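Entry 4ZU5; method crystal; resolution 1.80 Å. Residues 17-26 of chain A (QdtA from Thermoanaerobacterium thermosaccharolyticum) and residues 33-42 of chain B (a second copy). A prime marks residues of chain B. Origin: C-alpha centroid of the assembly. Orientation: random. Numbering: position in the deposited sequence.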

ATOM      1  N   TYR A  17     -15.433 -10.683   8.490  1.00 49.19           N
ATOM      2  CA  TYR A  17     -14.174 -10.160   9.005  1.00 45.06           C
ATOM      3  C   TYR A  17     -13.725  -8.832   8.395  1.00 42.98           C
ATOM      4  O   TYR A  17     -12.717  -8.284   8.844  1.00 41.34           O
ATOM      5  CB  TYR A  17     -13.065 -11.206   8.867  1.00 46.84           C
ATOM      6  CG  TYR A  17     -13.328 -12.448   9.683  1.00 51.29           C
ATOM      7  CD1 TYR A  17     -13.203 -12.420  11.064  1.00 51.24           C
ATOM      8  CD2 TYR A  17     -13.694 -13.647   9.070  1.00 55.57           C
ATOM      9  CE1 TYR A  17     -13.423 -13.550  11.826  1.00 56.54           C
ATOM     10  CE2 TYR A  17     -13.933 -14.779   9.824  1.00 59.47           C
ATOM     11  CZ  TYR A  17     -13.791 -14.721  11.199  1.00 61.10           C
ATOM     12  OH  TYR A  17     -13.994 -15.831  11.974  1.00 67.16           O
ATOM     13  N   GLY A  18     -14.464  -8.330   7.402  1.00 38.13           N
ATOM     14  CA  GLY A  18     -14.185  -7.045   6.769  1.00 36.74           C
ATOM     15  C   GLY A  18     -13.869  -7.214   5.289  1.00 37.87           C
ATOM     16  O   GLY A  18     -14.350  -8.142   4.651  1.00 36.65           O
ATOM     17  N   HIS A  19     -13.046  -6.327   4.743  1.00 36.37           N
ATOM     18  CA  HIS A  19     -12.651  -6.401   3.353  1.00 37.14           C
ATOM     19  C   HIS A  19     -11.146  -6.512   3.279  1.00 35.58           C
ATOM     20  O   HIS A  19     -10.467  -5.774   3.986  1.00 32.45           O
ATOM     21  CB  HIS A  19     -13.035  -5.118   2.666  1.00 36.39           C
ATOM     22  CG  HIS A  19     -14.502  -4.948   2.556  1.00 44.52           C
ATOM     23  ND1 HIS A  19     -15.160  -5.067   1.352  1.00 44.82           N
ATOM     24  CD2 HIS A  19     -15.454  -4.824   3.507  1.00 43.97           C
ATOM     25  CE1 HIS A  19     -16.455  -4.913   1.558  1.00 46.84           C
ATOM     26  NE2 HIS A  19     -16.659  -4.779   2.854  1.00 49.15           N
ATOM     27  N   LEU A  20     -10.670  -7.302   2.314  1.00 30.90           N
ATOM     28  CA  LEU A  20      -9.264  -7.409   2.004  1.00 31.96           C
ATOM     29  C   LEU A  20      -9.105  -7.413   0.494  1.00 29.43           C
ATOM     30  O   LEU A  20      -9.755  -8.203  -0.221  1.00 31.17           O
ATOM     31  CB  LEU A  20      -8.680  -8.704   2.536  1.00 29.46           C
ATOM     32  CG  LEU A  20      -7.172  -8.950   2.485  1.00 33.17           C
ATOM     33  CD1 LEU A  20      -6.686  -9.835   3.616  1.00 33.30           C
ATOM     34  CD2 LEU A  20      -6.807  -9.616   1.155  1.00 31.65           C
ATOM     35  N   THR A  21      -8.144  -6.618   0.043  1.00 28.85           N
ATOM     36  CA  THR A  21      -7.756  -6.639  -1.361  1.00 28.75           C
ATOM     37  C   THR A  21      -6.273  -6.973  -1.497  1.00 27.70           C
ATOM     38  O   THR A  21      -5.455  -6.291  -0.890  1.00 29.02           O
ATOM     39  CB  THR A  21      -8.042  -5.304  -2.048  1.00 29.40           C
ATOM     40  OG1 THR A  21      -9.440  -5.218  -2.388  1.00 33.39           O
ATOM     41  CG2 THR A  21      -7.223  -5.269  -3.392  1.00 28.46           C
ATOM     42  N   PRO A  22      -5.941  -8.010  -2.284  1.00 28.50           N
ATOM     43  CA  PRO A  22      -4.558  -8.411  -2.505  1.00 29.40           C
ATOM     44  C   PRO A  22      -4.102  -7.924  -3.885  1.00 32.27           C
ATOM     45  O   PRO A  22      -4.930  -7.830  -4.799  1.00 30.71           O
ATOM     46  CB  PRO A  22      -4.654  -9.948  -2.517  1.00 30.62           C
ATOM     47  CG  PRO A  22      -5.996 -10.206  -3.170  1.00 32.74           C
ATOM     48  CD  PRO A  22      -6.887  -9.033  -2.777  1.00 29.89           C
ATOM     49  N   ILE A  23      -2.828  -7.576  -3.986  1.00 31.84           N
ATOM     50  CA  ILE A  23      -2.244  -7.141  -5.276  1.00 31.51           C
ATOM     51  C   ILE A  23      -0.876  -7.787  -5.357  1.00 31.41           C
ATOM     52  O   ILE A  23       0.031  -7.409  -4.609  1.00 32.28           O
ATOM     53  CB  ILE A  23      -2.097  -5.632  -5.407  1.00 31.93           C
ATOM     54  CG1 ILE A  23      -3.416  -4.889  -5.186  1.00 29.58           C
ATOM     55  CG2 ILE A  23      -1.568  -5.256  -6.795  1.00 33.49           C
ATOM     56  CD1 ILE A  23      -3.306  -3.385  -5.190  1.00 31.09           C
ATOM     57  N   GLU A  24      -0.716  -8.726  -6.286  1.00 29.11           N
ATOM     58  CA  GLU A  24       0.565  -9.389  -6.532  1.00 29.21           C
ATOM     59  C   GLU A  24       1.221  -8.835  -7.812  1.00 26.43           C
ATOM     60  O   GLU A  24       0.526  -8.649  -8.786  1.00 30.28           O
ATOM     61  CB  GLU A  24       0.375 -10.888  -6.691  1.00 32.57           C
ATOM     62  CG  GLU A  24      -0.175 -11.558  -5.431  1.00 39.26           C
ATOM     63  CD  GLU A  24       0.131 -13.049  -5.391  1.00 45.74           C
ATOM     64  OE1 GLU A  24       0.098 -13.681  -6.467  1.00 55.36           O
ATOM     65  OE2 GLU A  24       0.508 -13.559  -4.309  1.00 55.05           O
ATOM     66  N   GLY A  25       2.514  -8.501  -7.744  1.00 26.85           N
ATOM     67  CA  GLY A  25       3.235  -7.946  -8.871  1.00 26.51           C
ATOM     68  C   GLY A  25       3.232  -8.887 -10.062  1.00 26.38           C
ATOM     69  O   GLY A  25       3.283 -10.114  -9.892  1.00 30.44           O
ATOM     70  N   LYS A  26       2.939  -8.313 -11.226  1.00 32.14           N
ATOM     71  CA  LYS A  26       2.901  -9.021 -12.488  1.00 30.87           C
ATOM     72  C   LYS A  26       1.638  -9.848 -12.694  1.00 30.13           C
ATOM     73  O   LYS A  26       1.384 -10.350 -13.814  1.00 29.16           O
ATOM     74  CB  LYS A  26       4.157  -9.859 -12.718  1.00 35.57           C
ATOM     75  CG  LYS A  26       5.435  -9.052 -12.832  1.00 37.85           C
ATOM     76  CD  LYS A  26       6.540  -9.820 -13.556  1.00 50.08           C
ATOM     77  CE  LYS A  26       6.898 -11.097 -12.802  1.00 54.72           C
ATOM     78  NZ  LYS A  26       8.212 -11.664 -13.198  1.00 60.56           N
TER
ATOM     79  N   ILE B  33       9.212  -6.486  -2.430  1.00 29.40           N
ATOM     80  CA  ILE B  33       7.767  -6.486  -2.178  1.00 29.81           C
ATOM     81  C   ILE B  33       7.180  -7.267  -3.359  1.00 30.91           C
ATOM     82  O   ILE B  33       7.073  -6.703  -4.426  1.00 31.48           O
ATOM     83  CB  ILE B  33       7.207  -5.059  -2.187  1.00 29.94           C
ATOM     84  CG1 ILE B  33       7.805  -4.234  -1.051  1.00 31.63           C
ATOM     85  CG2 ILE B  33       5.684  -5.049  -2.053  1.00 31.25           C
ATOM     86  CD1 ILE B  33       7.546  -2.731  -1.158  1.00 33.14           C
ATOM     87  N   LYS B  34       6.833  -8.539  -3.190  1.00 26.59           N
ATOM     88  CA  LYS B  34       6.212  -9.341  -4.253  1.00 29.34           C
ATOM     89  C   LYS B  34       4.712  -9.138  -4.279  1.00 28.83           C
ATOM     90  O   LYS B  34       4.063  -9.382  -5.269  1.00 28.19           O
ATOM     91  CB  LYS B  34       6.519 -10.818  -4.064  1.00 33.51           C
ATOM     92  CG  LYS B  34       8.012 -11.143  -4.133  1.00 39.77           C
ATOM     93  CD  LYS B  34       8.397 -11.519  -5.549  1.00 52.04           C
ATOM     94  CE  LYS B  34       9.576 -12.493  -5.583  1.00 57.54           C
ATOM     95  NZ  LYS B  34      10.780 -11.781  -5.074  1.00 59.15           N
ATOM     96  N   ARG B  35       4.146  -8.849  -3.111  1.00 26.66           N
ATOM     97  CA  ARG B  35       2.699  -8.787  -2.927  1.00 30.77           C
ATOM     98  C   ARG B  35       2.382  -7.738  -1.889  1.00 26.80           C
ATOM     99  O   ARG B  35       3.087  -7.654  -0.897  1.00 27.16           O
ATOM    100  CB  ARG B  35       2.195 -10.126  -2.383  1.00 34.42           C
ATOM    101  CG  ARG B  35       0.766 -10.040  -1.874  1.00 44.49           C
ATOM    102  CD  ARG B  35       0.211 -11.426  -1.744  1.00 47.79           C
ATOM    103  NE  ARG B  35       1.160 -12.233  -0.988  1.00 48.17           N
ATOM    104  CZ  ARG B  35       0.811 -12.849   0.132  1.00 46.98           C
ATOM    105  NH1 ARG B  35       1.688 -13.638   0.770  1.00 47.08           N
ATOM    106  NH2 ARG B  35      -0.459 -12.756   0.510  1.00 48.96           N
ATOM    107  N   VAL B  36       1.282  -7.023  -2.054  1.00 27.41           N
ATOM    108  CA  VAL B  36       0.732  -6.195  -0.961  1.00 28.39           C
ATOM    109  C   VAL B  36      -0.742  -6.600  -0.857  1.00 29.72           C
ATOM    110  O   VAL B  36      -1.337  -7.184  -1.788  1.00 27.41           O
ATOM    111  CB  VAL B  36       0.830  -4.659  -1.181  1.00 30.65           C
ATOM    112  CG1 VAL B  36       2.230  -4.192  -1.575  1.00 31.74           C
ATOM    113  CG2 VAL B  36      -0.139  -4.167  -2.224  1.00 29.74           C
ATOM    114  N   TYR B  37      -1.284  -6.455   0.339  1.00 28.12           N
ATOM    115  CA  TYR B  37      -2.743  -6.464   0.499  1.00 32.00           C
ATOM    116  C   TYR B  37      -3.144  -5.462   1.552  1.00 28.77           C
ATOM    117  O   TYR B  37      -2.314  -5.023   2.346  1.00 28.96           O
ATOM    118  CB  TYR B  37      -3.308  -7.826   0.908  1.00 31.96           C
ATOM    119  CG  TYR B  37      -2.767  -8.486   2.182  1.00 32.06           C
ATOM    120  CD1 TYR B  37      -3.407  -8.333   3.410  1.00 32.75           C
ATOM    121  CD2 TYR B  37      -1.676  -9.349   2.128  1.00 32.04           C
ATOM    122  CE1 TYR B  37      -2.983  -9.031   4.549  1.00 32.80           C
ATOM    123  CE2 TYR B  37      -1.233 -10.031   3.288  1.00 31.76           C
ATOM    124  CZ  TYR B  37      -1.880  -9.848   4.501  1.00 31.48           C
ATOM    125  OH  TYR B  37      -1.419 -10.478   5.639  1.00 30.86           O
ATOM    126  N   TYR B  38      -4.428  -5.120   1.573  1.00 28.38           N
ATOM    127  CA  TYR B  38      -4.870  -4.182   2.574  1.00 28.05           C
ATOM    128  C   TYR B  38      -6.278  -4.536   3.061  1.00 29.03           C
ATOM    129  O   TYR B  38      -7.129  -5.045   2.313  1.00 29.77           O
ATOM    130  CB  TYR B  38      -4.732  -2.725   2.118  1.00 29.74           C
ATOM    131  CG  TYR B  38      -5.134  -2.532   0.662  1.00 30.88           C
ATOM    132  CD1 TYR B  38      -6.469  -2.477   0.271  1.00 30.88           C
ATOM    133  CD2 TYR B  38      -4.161  -2.405  -0.330  1.00 31.82           C
ATOM    134  CE1 TYR B  38      -6.815  -2.290  -1.079  1.00 28.96           C
ATOM    135  CE2 TYR B  38      -4.491  -2.305  -1.660  1.00 29.05           C
ATOM    136  CZ  TYR B  38      -5.812  -2.261  -2.026  1.00 29.93           C
ATOM    137  OH  TYR B  38      -6.123  -2.070  -3.345  1.00 30.05           O
ATOM    138  N   ILE B  39      -6.526  -4.168   4.306  1.00 28.54           N
ATOM    139  CA  ILE B  39      -7.702  -4.585   5.057  1.00 31.71           C
ATOM    140  C   ILE B  39      -8.392  -3.305   5.509  1.00 29.89           C
ATOM    141  O   ILE B  39      -7.735  -2.423   6.046  1.00 30.25           O
ATOM    142  CB  ILE B  39      -7.310  -5.425   6.291  1.00 31.26           C
ATOM    143  CG1 ILE B  39      -6.853  -6.790   5.838  1.00 32.61           C
ATOM    144  CG2 ILE B  39      -8.498  -5.576   7.276  1.00 30.03           C
ATOM    145  CD1 ILE B  39      -6.082  -7.543   6.905  1.00 31.69           C
ATOM    146  N   THR B  40      -9.679  -3.170   5.157  1.00 36.29           N
ATOM    147  CA  THR B  40     -10.502  -1.999   5.480  1.00 34.89           C
ATOM    148  C   THR B  40     -11.910  -2.460   5.966  1.00 33.66           C
ATOM    149  O   THR B  40     -12.299  -3.619   5.806  1.00 32.05           O
ATOM    150  CB  THR B  40     -10.757  -1.116   4.243  1.00 31.23           C
ATOM    151  OG1 THR B  40     -11.325  -1.946   3.231  1.00 30.75           O
ATOM    152  CG2 THR B  40      -9.461  -0.546   3.720  1.00 32.34           C
ATOM    153  N   LYS B  41     -12.656  -1.520   6.539  1.00 34.25           N
ATOM    154  CA  LYS B  41     -14.073  -1.700   6.854  1.00 37.78           C
ATOM    155  C   LYS B  41     -14.311  -2.838   7.825  1.00 37.49           C
ATOM    156  O   LYS B  41     -15.250  -3.604   7.688  1.00 36.52           O
ATOM    157  CB  LYS B  41     -14.867  -1.898   5.559  1.00 38.35           C
ATOM    158  CG  LYS B  41     -14.942  -0.636   4.697  1.00 44.98           C
ATOM    159  CD  LYS B  41     -15.675  -0.955   3.403  1.00 48.43           C
ATOM    160  CE  LYS B  41     -14.990  -0.379   2.162  1.00 61.65           C
ATOM    161  NZ  LYS B  41     -13.621  -0.923   1.860  1.00 55.37           N
ATOM    162  N   VAL B  42     -13.397  -3.040   8.770  1.00 34.89           N
ATOM    163  CA  VAL B  42     -13.559  -4.125   9.716  1.00 36.10           C
ATOM    164  C   VAL B  42     -14.398  -3.619  10.920  1.00 34.10           C
ATOM    165  O   VAL B  42     -14.176  -2.507  11.400  1.00 32.49           O
ATOM    166  CB  VAL B  42     -12.184  -4.596  10.246  1.00 39.06           C
ATOM    167  CG1 VAL B  42     -12.378  -5.647  11.310  1.00 38.17           C
ATOM    168  CG2 VAL B  42     -11.307  -5.112   9.106  1.00 41.62           C
TER

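Strand 18-24 of one copy and strand 35-40 of the other run antiparallel, their axes at 168° and 4.6 Å apart at closest approach, and the contact buries 767 Å² in all. Its backbone donors and acceptors are matched in reciprocal pairs. His19 N reaches Thr40′ O at 3.0 Å, and Thr40′ N returns to His19 O at 3.0 Å; Thr21 N to Tyr38′ O and Tyr38′ N to Thr21 O are both 2.9 Å. Ile23 N to Val36′ O is 2.7 Å and Val36′ N to Ile23 O 2.9 Å. With N-H...O angles of 150° to 169°, all six are well directed. Beyond the strand, Gly25 N adds a seventh bond to Lys34′ O at 3.0 Å (166°).

Pro22, lacking an amide hydrogen, fits a non-hydrogen-bonded position, where nothing is lost across the ladder; its CA lies 3.5 Å from Val36′ O in a CA-H...O contact. Leu20 CA makes a similar approach to Tyr38′ O, at 3.2 Å.

Side chains alternate between faces. Leu20, Pro22 and Glu24 share one with Ile39′, Tyr37′ and Arg35′. There Leu20 CD1 packs 3.6 Å from Tyr37′ CD1 and 3.8 Å from Ile39′ CG1. Glu24 OE2 and Arg35′ NE form a long salt bridge of 3.6 Å; the oxygen lies well out of the guanidinium plane, so charge alone links them, and both atoms find hydrogen bonds elsewhere in the structure.

On the other face, Ile23 CD1 lies 3.9 Å from Tyr38′ CE2, while Tyr38′ OH and Thr21 OG1 are satisfied elsewhere. Lys41′ CD sits over the His19 ring, 4.1 Å from its centroid, and Lys41′ NZ donates to Thr40′ OG1 at 2.9 Å. At Gly18, an ideal CB would lie 2.7 Å from Val42′ CG2, a clash; phi/psi of 118/-150 independently calls for glycine.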